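Local atomic coordinates of phthiocerol synthesis polyketide synthase type I PpsC (Mycobacterium tuberculosis, PDB entry 7AHB), a protein that takes part in building the phthiocerol lipid backbone, its acyltransferase domain probably selecting extender units and loading them onto the acyl carrier protein. Residues His311-Glu316 against Asn339-Gly344; Pro194-Gly199 against Leu214-Leu219. One frame throughout, in Å; residues are numbered along the deposited sequence.

How the interactions relate
The two contacts belong to different parts of an acyltransferase fold. Interaction 1 pairs an outermost strand of the parallel sheet with its neighbour in the larger alpha/beta part, whereas interaction 2 packs helix 213-225 against the residues that lead into strand 197-201 in the smaller ferredoxin-like part. The centres of interactions 1 and 2 lie 32 Å apart and their nearest atoms about 16 Å, so they do not touch. In this family the active site lies between the two parts; the GxSxG sequence at the end of strand 133-136 probably marks the nucleophile elbow on the larger one. In interaction 1, the nearest atoms of the His311 side chain and a thiocyanate ion, probably from the crystallisation liquor, are about 3 Å apart.

Interaction 1. Residues His311-Glu316 against Asn339-Gly344; sequences HHTFIE and NYLSIG
Thr313, Phe314 and Ile315 pair in parallel register with Leu341, Ser342 and Ile343, the two strand axes only 6° apart and joined by a ladder of four backbone hydrogen bonds. Leu341 N gives to His312 O (3.0 Å), Phe314 N to Leu341 O, Ile343 N to Phe314 O, and Glu316 N to Ile343 O (2.8 Å). At the start of the ladder, CD2 of His312 sits over one face of the Tyr340 ring, 3.5 Å from CZ and displaced toward the rim, with the two ring planes at 34°. The edge of the imidazole also brings CD2 within 3.2 Å of Asn339 O. The bond of His312 ND1 to Gly47 O fixes how the imidazole is turned, and that of Tyr340 OH to Gly308 O holds the far end of the tyrosine. Farther along, CG1 of Ile315 runs beside CG1 of Ile343 at 4.0 Å. Ile343 holds its CG1 between backbone N and carbonyl carbon (chi1 59°), swinging the branch toward Phe314 O and this neighbour; Trp124 of helix 106-126 touches both isoleucines. Phe314 and Ser342 are on the other face, against helix 324-334, the crossover helix of this beta-alpha-beta unit. The Glu316 carboxylate turns to Ser318 OG and to the amides of Leu322 and Leu323, just before that helix. Four backbone bonds thus tie edge strand 341-343 to the sheet, and the two rings extend the contact past the ladder; there the buried His311 O, 3.2 Å from Tyr340 CE2, has no hydrogen-bond partner in the model.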
ATOM      1  N   HIS A 311      -5.830  16.319  -9.055  1.00 28.83           N
ATOM      2  CA  HIS A 311      -4.502  15.751  -9.242  1.00 25.79           C
ATOM      3  C   HIS A 311      -4.548  14.811 -10.438  1.00 26.71           C
ATOM      4  O   HIS A 311      -5.486  14.016 -10.582  1.00 24.47           O
ATOM      5  CB  HIS A 311      -4.034  14.999  -8.001  1.00 24.65           C
ATOM      6  CG  HIS A 311      -4.057  15.819  -6.757  1.00 25.60           C
ATOM      7  ND1 HIS A 311      -5.191  15.978  -5.989  1.00 23.17           N
ATOM      8  CD2 HIS A 311      -3.083  16.536  -6.152  1.00 25.38           C
ATOM      9  CE1 HIS A 311      -4.905  16.741  -4.950  1.00 25.09           C
ATOM     10  NE2 HIS A 311      -3.638  17.107  -5.033  1.00 25.56           N
ATOM     11  N   HIS A 312      -3.536  14.890 -11.294  1.00 24.53           N
ATOM     12  CA  HIS A 312      -3.567  14.170 -12.552  1.00 26.76           C
ATOM     13  C   HIS A 312      -2.482  13.126 -12.714  1.00 26.46           C
ATOM     14  O   HIS A 312      -2.596  12.292 -13.619  1.00 26.42           O
ATOM     15  CB  HIS A 312      -3.475  15.159 -13.718  1.00 29.45           C
ATOM     16  CG  HIS A 312      -4.683  16.021 -13.849  1.00 27.56           C
ATOM     17  ND1 HIS A 312      -4.914  17.100 -13.025  1.00 29.29           N
ATOM     18  CD2 HIS A 312      -5.746  15.945 -14.682  1.00 29.65           C
ATOM     19  CE1 HIS A 312      -6.063  17.663 -13.354  1.00 25.57           C
ATOM     20  NE2 HIS A 312      -6.591  16.978 -14.353  1.00 26.20           N
ATOM     21  N   THR A 313      -1.450  13.128 -11.875  1.00 21.46           N
ATOM     22  CA  THR A 313      -0.410  12.107 -11.940  1.00 23.62           C
ATOM     23  C   THR A 313      -0.462  11.262 -10.680  1.00 20.51           C
ATOM     24  O   THR A 313      -0.322  11.793  -9.573  1.00 19.44           O
ATOM     25  CB  THR A 313       0.976  12.727 -12.116  1.00 25.85           C
ATOM     26  OG1 THR A 313       1.018  13.422 -13.367  1.00 24.81           O
ATOM     27  CG2 THR A 313       2.052  11.641 -12.095  1.00 24.00           C
ATOM     28  N   PHE A 314      -0.671   9.958 -10.856  1.00 21.07           N
ATOM     29  CA  PHE A 314      -0.668   8.984  -9.777  1.00 20.87           C
ATOM     30  C   PHE A 314       0.524   8.052  -9.963  1.00 19.19           C
ATOM     31  O   PHE A 314       0.693   7.467 -11.035  1.00 20.11           O
ATOM     32  CB  PHE A 314      -1.974   8.196  -9.767  1.00 18.72           C
ATOM     33  CG  PHE A 314      -3.169   9.026  -9.371  1.00 18.24           C
ATOM     34  CD1 PHE A 314      -3.704   9.949 -10.246  1.00 20.09           C
ATOM     35  CD2 PHE A 314      -3.739   8.890  -8.120  1.00 17.23           C
ATOM     36  CE1 PHE A 314      -4.791  10.720  -9.885  1.00 19.36           C
ATOM     37  CE2 PHE A 314      -4.827   9.660  -7.759  1.00 18.47           C
ATOM     38  CZ  PHE A 314      -5.349  10.576  -8.655  1.00 20.00           C
ATOM     39  N   ILE A 315       1.341   7.923  -8.926  1.00 18.63           N
ATOM     40  CA  ILE A 315       2.548   7.094  -8.955  1.00 19.97           C
ATOM     41  C   ILE A 315       2.430   6.082  -7.824  1.00 18.18           C
ATOM     42  O   ILE A 315       2.455   6.457  -6.641  1.00 17.36           O
ATOM     43  CB  ILE A 315       3.827   7.929  -8.796  1.00 19.58           C
ATOM     44  CG1 ILE A 315       3.895   8.981  -9.880  1.00 20.59           C
ATOM     45  CG2 ILE A 315       5.092   7.023  -8.836  1.00 20.25           C
ATOM     46  CD1 ILE A 315       5.031   9.972  -9.713  1.00 22.77           C
ATOM     47  N   GLU A 316       2.331   4.803  -8.176  1.00 22.07           N
ATOM     48  CA  GLU A 316       2.337   3.748  -7.174  1.00 22.13           C
ATOM     49  C   GLU A 316       3.776   3.516  -6.715  1.00 20.90           C
ATOM     50  O   GLU A 316       4.669   3.254  -7.536  1.00 19.56           O
ATOM     51  CB  GLU A 316       1.726   2.462  -7.723  1.00 20.19           C
ATOM     52  CG  GLU A 316       1.756   1.326  -6.733  1.00 21.56           C
ATOM     53  CD  GLU A 316       1.177   0.042  -7.318  1.00 25.39           C
ATOM     54  OE1 GLU A 316       0.351   0.161  -8.262  1.00 21.77           O
ATOM     55  OE2 GLU A 316       1.567  -1.068  -6.854  1.00 21.15           O
ATOM     56  N   ASN A 339      -6.081  13.154 -19.802  1.00 33.31           N
ATOM     57  CA  ASN A 339      -5.347  14.160 -19.055  1.00 36.26           C
ATOM     58  C   ASN A 339      -4.688  13.588 -17.813  1.00 34.23           C
ATOM     59  O   ASN A 339      -4.208  14.359 -16.977  1.00 32.84           O
ATOM     60  CB  ASN A 339      -6.280  15.314 -18.669  1.00 33.79           C
ATOM     61  CG  ASN A 339      -6.814  16.043 -19.878  1.00 35.16           C
ATOM     62  OD1 ASN A 339      -6.136  16.144 -20.903  1.00 40.12           O
ATOM     63  ND2 ASN A 339      -8.045  16.530 -19.783  1.00 34.83           N
ATOM     64  N   TYR A 340      -4.649  12.260 -17.678  1.00 27.32           N
ATOM     65  CA  TYR A 340      -4.140  11.613 -16.480  1.00 25.29           C
ATOM     66  C   TYR A 340      -3.031  10.623 -16.816  1.00 28.05           C
ATOM     67  O   TYR A 340      -2.883  10.180 -17.952  1.00 28.43           O
ATOM     68  CB  TYR A 340      -5.259  10.876 -15.727  1.00 23.98           C
ATOM     69  CG  TYR A 340      -6.256  11.806 -15.063  1.00 24.83           C
ATOM     70  CD1 TYR A 340      -7.218  12.471 -15.812  1.00 24.74           C
ATOM     71  CD2 TYR A 340      -6.238  12.014 -13.686  1.00 23.46           C
ATOM     72  CE1 TYR A 340      -8.124  13.307 -15.214  1.00 24.61           C
ATOM     73  CE2 TYR A 340      -7.154  12.857 -13.071  1.00 22.21           C
ATOM     74  CZ  TYR A 340      -8.090  13.501 -13.844  1.00 23.27           C
ATOM     75  OH  TYR A 340      -8.999  14.352 -13.254  1.00 23.36           O
ATOM     76  N   LEU A 341      -2.275  10.265 -15.782  1.00 25.82           N
ATOM     77  CA  LEU A 341      -1.133   9.367 -15.882  1.00 29.45           C
ATOM     78  C   LEU A 341      -1.154   8.513 -14.629  1.00 27.98           C
ATOM     79  O   LEU A 341      -1.180   9.050 -13.516  1.00 27.54           O
ATOM     80  CB  LEU A 341       0.169  10.160 -15.988  1.00 31.09           C
ATOM     81  CG  LEU A 341       1.473   9.403 -16.252  1.00 35.43           C
ATOM     82  CD1 LEU A 341       1.489   8.851 -17.662  1.00 34.77           C
ATOM     83  CD2 LEU A 341       2.657  10.331 -15.995  1.00 35.70           C
ATOM     84  N   SER A 342      -1.176   7.195 -14.798  1.00 28.25           N
ATOM     85  CA  SER A 342      -1.122   6.258 -13.679  1.00 27.94           C
ATOM     86  C   SER A 342       0.025   5.288 -13.923  1.00 26.26           C
ATOM     87  O   SER A 342      -0.064   4.436 -14.813  1.00 26.40           O
ATOM     88  CB  SER A 342      -2.437   5.501 -13.519  1.00 26.47           C
ATOM     89  OG  SER A 342      -2.385   4.618 -12.406  1.00 23.11           O
ATOM     90  N   ILE A 343       1.087   5.404 -13.123  1.00 24.70           N
ATOM     91  CA  ILE A 343       2.311   4.641 -13.335  1.00 23.19           C
ATOM     92  C   ILE A 343       2.818   4.074 -12.015  1.00 22.21           C
ATOM     93  O   ILE A 343       2.387   4.458 -10.930  1.00 20.91           O
ATOM     94  CB  ILE A 343       3.424   5.484 -13.997  1.00 24.24           C
ATOM     95  CG1 ILE A 343       3.767   6.703 -13.148  1.00 23.40           C
ATOM     96  CG2 ILE A 343       3.008   5.926 -15.389  1.00 27.22           C
ATOM     97  CD1 ILE A 343       5.191   7.223 -13.391  1.00 25.12           C
ATOM     98  N   GLY A 344       3.781   3.159 -12.123  1.00 25.87           N
ATOM     99  CA  GLY A 344       4.439   2.595 -10.973  1.00 23.49           C
ATOM    100  C   GLY A 344       5.868   3.077 -10.827  1.00 25.50           C
ATOM    101  O   GLY A 344       6.320   3.993 -11.520  1.00 25.77           O
TER

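Interaction 2. Residues Pro194-Gly199 against Leu214-Leu219; sequences PEVSLG and LLIDEL
Val196 meets Leu215, Ile216 and Leu219 in a wholly apolar contact, with no hydrogen bond between residues 194-199 and 214-219. Both valine methyls take part. CG1, anti to the backbone N (chi1 175°), reaches CD1 of Leu219 at 3.8 Å and CD1 of Ile216 at 4.0 Å, while CG2 rests against CB of Leu215 at 3.9 Å. Val196 and Leu219 meet tip to tip, CD1 of the leucine standing near both methyls; Leu215 and Ile216 come in obliquely to the valine. Since Leu215 and Leu219 are one turn apart, with Leu219 N bonded to Leu215 O, they present their side chains along the same side of the helix and the valine fits against both.

A looser contact with a polar atom borders this cluster: CD1 of Leu215 lies 4.0 Å from OE1 of the exposed Glu195 and 4.1 Å from its CB, so the aliphatic start of that side chain flanks the leucine. Polar ties run outside the cluster, from Glu218 OE2 to Tyr193 OH and from Glu195 O to Asn241 ND2.

Helix 213-225 lies on one face of the four-stranded antiparallel sheet, whose connectivity is that of a ferredoxin-like fold, Ile216 touching strands 175-179 and 207-211 and Leu219 touching Ile209 and also Leu189 of helix 183-189. Val196, which shares Ile190 with Leu219, packs at the border of this core just ahead of an outermost strand, 197-201.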
ATOM      1  N   PRO A 194     -21.140 -15.039   6.903  1.00 25.46           N
ATOM      2  CA  PRO A 194     -20.853 -14.109   8.004  1.00 26.37           C
ATOM      3  C   PRO A 194     -19.377 -13.959   8.338  1.00 25.51           C
ATOM      4  O   PRO A 194     -18.996 -12.931   8.904  1.00 25.57           O
ATOM      5  CB  PRO A 194     -21.630 -14.715   9.183  1.00 26.63           C
ATOM      6  CG  PRO A 194     -21.847 -16.142   8.812  1.00 28.35           C
ATOM      7  CD  PRO A 194     -22.024 -16.139   7.318  1.00 27.57           C
ATOM      8  N   GLU A 195     -18.537 -14.943   8.020  1.00 26.53           N
ATOM      9  CA  GLU A 195     -17.114 -14.875   8.313  1.00 26.45           C
ATOM     10  C   GLU A 195     -16.318 -14.162   7.229  1.00 26.70           C
ATOM     11  O   GLU A 195     -15.143 -13.857   7.446  1.00 26.32           O
ATOM     12  CB  GLU A 195     -16.551 -16.296   8.508  1.00 25.65           C
ATOM     13  CG  GLU A 195     -17.196 -17.035   9.687  1.00 27.96           C
ATOM     14  CD  GLU A 195     -16.697 -18.445   9.852  1.00 27.40           C
ATOM     15  OE1 GLU A 195     -15.501 -18.691   9.646  1.00 32.38           O
ATOM     16  OE2 GLU A 195     -17.512 -19.326  10.181  1.00 34.96           O
ATOM     17  N   VAL A 196     -16.924 -13.878   6.083  1.00 20.25           N
ATOM     18  CA  VAL A 196     -16.253 -13.209   4.971  1.00 19.37           C
ATOM     19  C   VAL A 196     -16.706 -11.765   4.934  1.00 19.90           C
ATOM     20  O   VAL A 196     -17.906 -11.489   5.103  1.00 18.19           O
ATOM     21  CB  VAL A 196     -16.564 -13.907   3.636  1.00 19.35           C
ATOM     22  CG1 VAL A 196     -15.962 -13.141   2.482  1.00 20.26           C
ATOM     23  CG2 VAL A 196     -16.035 -15.362   3.687  1.00 20.20           C
ATOM     24  N   SER A 197     -15.750 -10.842   4.698  1.00 16.93           N
ATOM     25  CA  SER A 197     -16.034  -9.413   4.651  1.00 17.79           C
ATOM     26  C   SER A 197     -15.675  -8.805   3.296  1.00 18.64           C
ATOM     27  O   SER A 197     -14.864  -9.345   2.543  1.00 15.81           O
ATOM     28  CB  SER A 197     -15.246  -8.660   5.747  1.00 20.26           C
ATOM     29  OG  SER A 197     -13.852  -8.768   5.494  1.00 17.26           O
ATOM     30  N   LEU A 198     -16.264  -7.642   3.003  1.00 15.46           N
ATOM     31  CA  LEU A 198     -15.764  -6.787   1.932  1.00 15.03           C
ATOM     32  C   LEU A 198     -14.512  -6.099   2.472  1.00 16.37           C
ATOM     33  O   LEU A 198     -14.598  -5.301   3.405  1.00 15.03           O
ATOM     34  CB  LEU A 198     -16.823  -5.767   1.514  1.00 17.63           C
ATOM     35  CG  LEU A 198     -16.510  -4.984   0.246  1.00 15.49           C
ATOM     36  CD1 LEU A 198     -17.798  -4.480  -0.428  1.00 18.10           C
ATOM     37  CD2 LEU A 198     -15.584  -3.800   0.546  1.00 18.19           C
ATOM     38  N   GLY A 199     -13.347  -6.428   1.921  1.00 14.46           N
ATOM     39  CA  GLY A 199     -12.090  -5.951   2.476  1.00 14.68           C
ATOM     40  C   GLY A 199     -11.552  -4.684   1.852  1.00 15.38           C
ATOM     41  O   GLY A 199     -11.053  -3.797   2.563  1.00 15.33           O
ATOM     42  N   LEU A 214     -10.737 -21.478   3.106  1.00 25.58           N
ATOM     43  CA  LEU A 214     -11.674 -22.405   2.477  1.00 26.86           C
ATOM     44  C   LEU A 214     -12.882 -21.665   1.919  1.00 26.60           C
ATOM     45  O   LEU A 214     -13.421 -22.034   0.868  1.00 28.13           O
ATOM     46  CB  LEU A 214     -12.138 -23.463   3.479  1.00 28.40           C
ATOM     47  CG  LEU A 214     -11.119 -24.541   3.873  1.00 30.64           C
ATOM     48  CD1 LEU A 214     -11.722 -25.599   4.808  1.00 31.22           C
ATOM     49  CD2 LEU A 214     -10.540 -25.214   2.623  1.00 30.57           C
ATOM     50  N   LEU A 215     -13.332 -20.625   2.626  1.00 24.62           N
ATOM     51  CA  LEU A 215     -14.512 -19.875   2.200  1.00 24.10           C
ATOM     52  C   LEU A 215     -14.184 -18.908   1.072  1.00 23.15           C
ATOM     53  O   LEU A 215     -15.006 -18.699   0.177  1.00 24.07           O
ATOM     54  CB  LEU A 215     -15.115 -19.142   3.393  1.00 23.43           C
ATOM     55  CG  LEU A 215     -15.572 -20.045   4.535  1.00 24.54           C
ATOM     56  CD1 LEU A 215     -15.968 -19.251   5.726  1.00 23.94           C
ATOM     57  CD2 LEU A 215     -16.759 -20.947   4.084  1.00 25.87           C
ATOM     58  N   ILE A 216     -13.004 -18.294   1.107  1.00 22.27           N
ATOM     59  CA  ILE A 216     -12.559 -17.495  -0.027  1.00 21.63           C
ATOM     60  C   ILE A 216     -12.440 -18.362  -1.272  1.00 23.12           C
ATOM     61  O   ILE A 216     -12.863 -17.958  -2.360  1.00 22.85           O
ATOM     62  CB  ILE A 216     -11.236 -16.777   0.310  1.00 21.43           C
ATOM     63  CG1 ILE A 216     -11.438 -15.818   1.472  1.00 19.61           C
ATOM     64  CG2 ILE A 216     -10.677 -16.062  -0.902  1.00 21.33           C
ATOM     65  CD1 ILE A 216     -12.548 -14.803   1.294  1.00 21.70           C
ATOM     66  N   ASP A 217     -11.876 -19.569  -1.138  1.00 26.21           N
ATOM     67  CA  ASP A 217     -11.796 -20.456  -2.290  1.00 28.02           C
ATOM     68  C   ASP A 217     -13.183 -20.804  -2.806  1.00 27.88           C
ATOM     69  O   ASP A 217     -13.398 -20.889  -4.022  1.00 29.21           O
ATOM     70  CB  ASP A 217     -11.031 -21.732  -1.928  1.00 29.89           C
ATOM     71  CG  ASP A 217      -9.537 -21.503  -1.819  1.00 30.10           C
ATOM     72  OD1 ASP A 217      -9.084 -20.389  -2.139  1.00 33.36           O
ATOM     73  OD2 ASP A 217      -8.824 -22.429  -1.396  1.00 30.97           O
ATOM     74  N   GLU A 218     -14.126 -21.059  -1.901  1.00 26.80           N
ATOM     75  CA  GLU A 218     -15.494 -21.350  -2.332  1.00 27.87           C
ATOM     76  C   GLU A 218     -16.098 -20.172  -3.095  1.00 26.71           C
ATOM     77  O   GLU A 218     -16.817 -20.354  -4.086  1.00 27.52           O
ATOM     78  CB  GLU A 218     -16.348 -21.713  -1.113  1.00 28.10           C
ATOM     79  CG  GLU A 218     -17.827 -21.675  -1.320  1.00 28.78           C
ATOM     80  CD  GLU A 218     -18.593 -22.207  -0.125  1.00 30.84           C
ATOM     81  OE1 GLU A 218     -17.946 -22.808   0.752  1.00 36.81           O
ATOM     82  OE2 GLU A 218     -19.849 -22.057  -0.077  1.00 37.23           O
ATOM     83  N   LEU A 219     -15.811 -18.954  -2.655  1.00 24.59           N
ATOM     84  CA  LEU A 219     -16.385 -17.784  -3.304  1.00 23.84           C
ATOM     85  C   LEU A 219     -15.679 -17.477  -4.617  1.00 24.65           C
ATOM     86  O   LEU A 219     -16.322 -17.014  -5.565  1.00 24.19           O
ATOM     87  CB  LEU A 219     -16.312 -16.585  -2.349  1.00 22.36           C
ATOM     88  CG  LEU A 219     -17.213 -16.752  -1.127  1.00 22.40           C
ATOM     89  CD1 LEU A 219     -16.959 -15.709  -0.072  1.00 23.41           C
ATOM     90  CD2 LEU A 219     -18.696 -16.680  -1.586  1.00 22.98           C
TER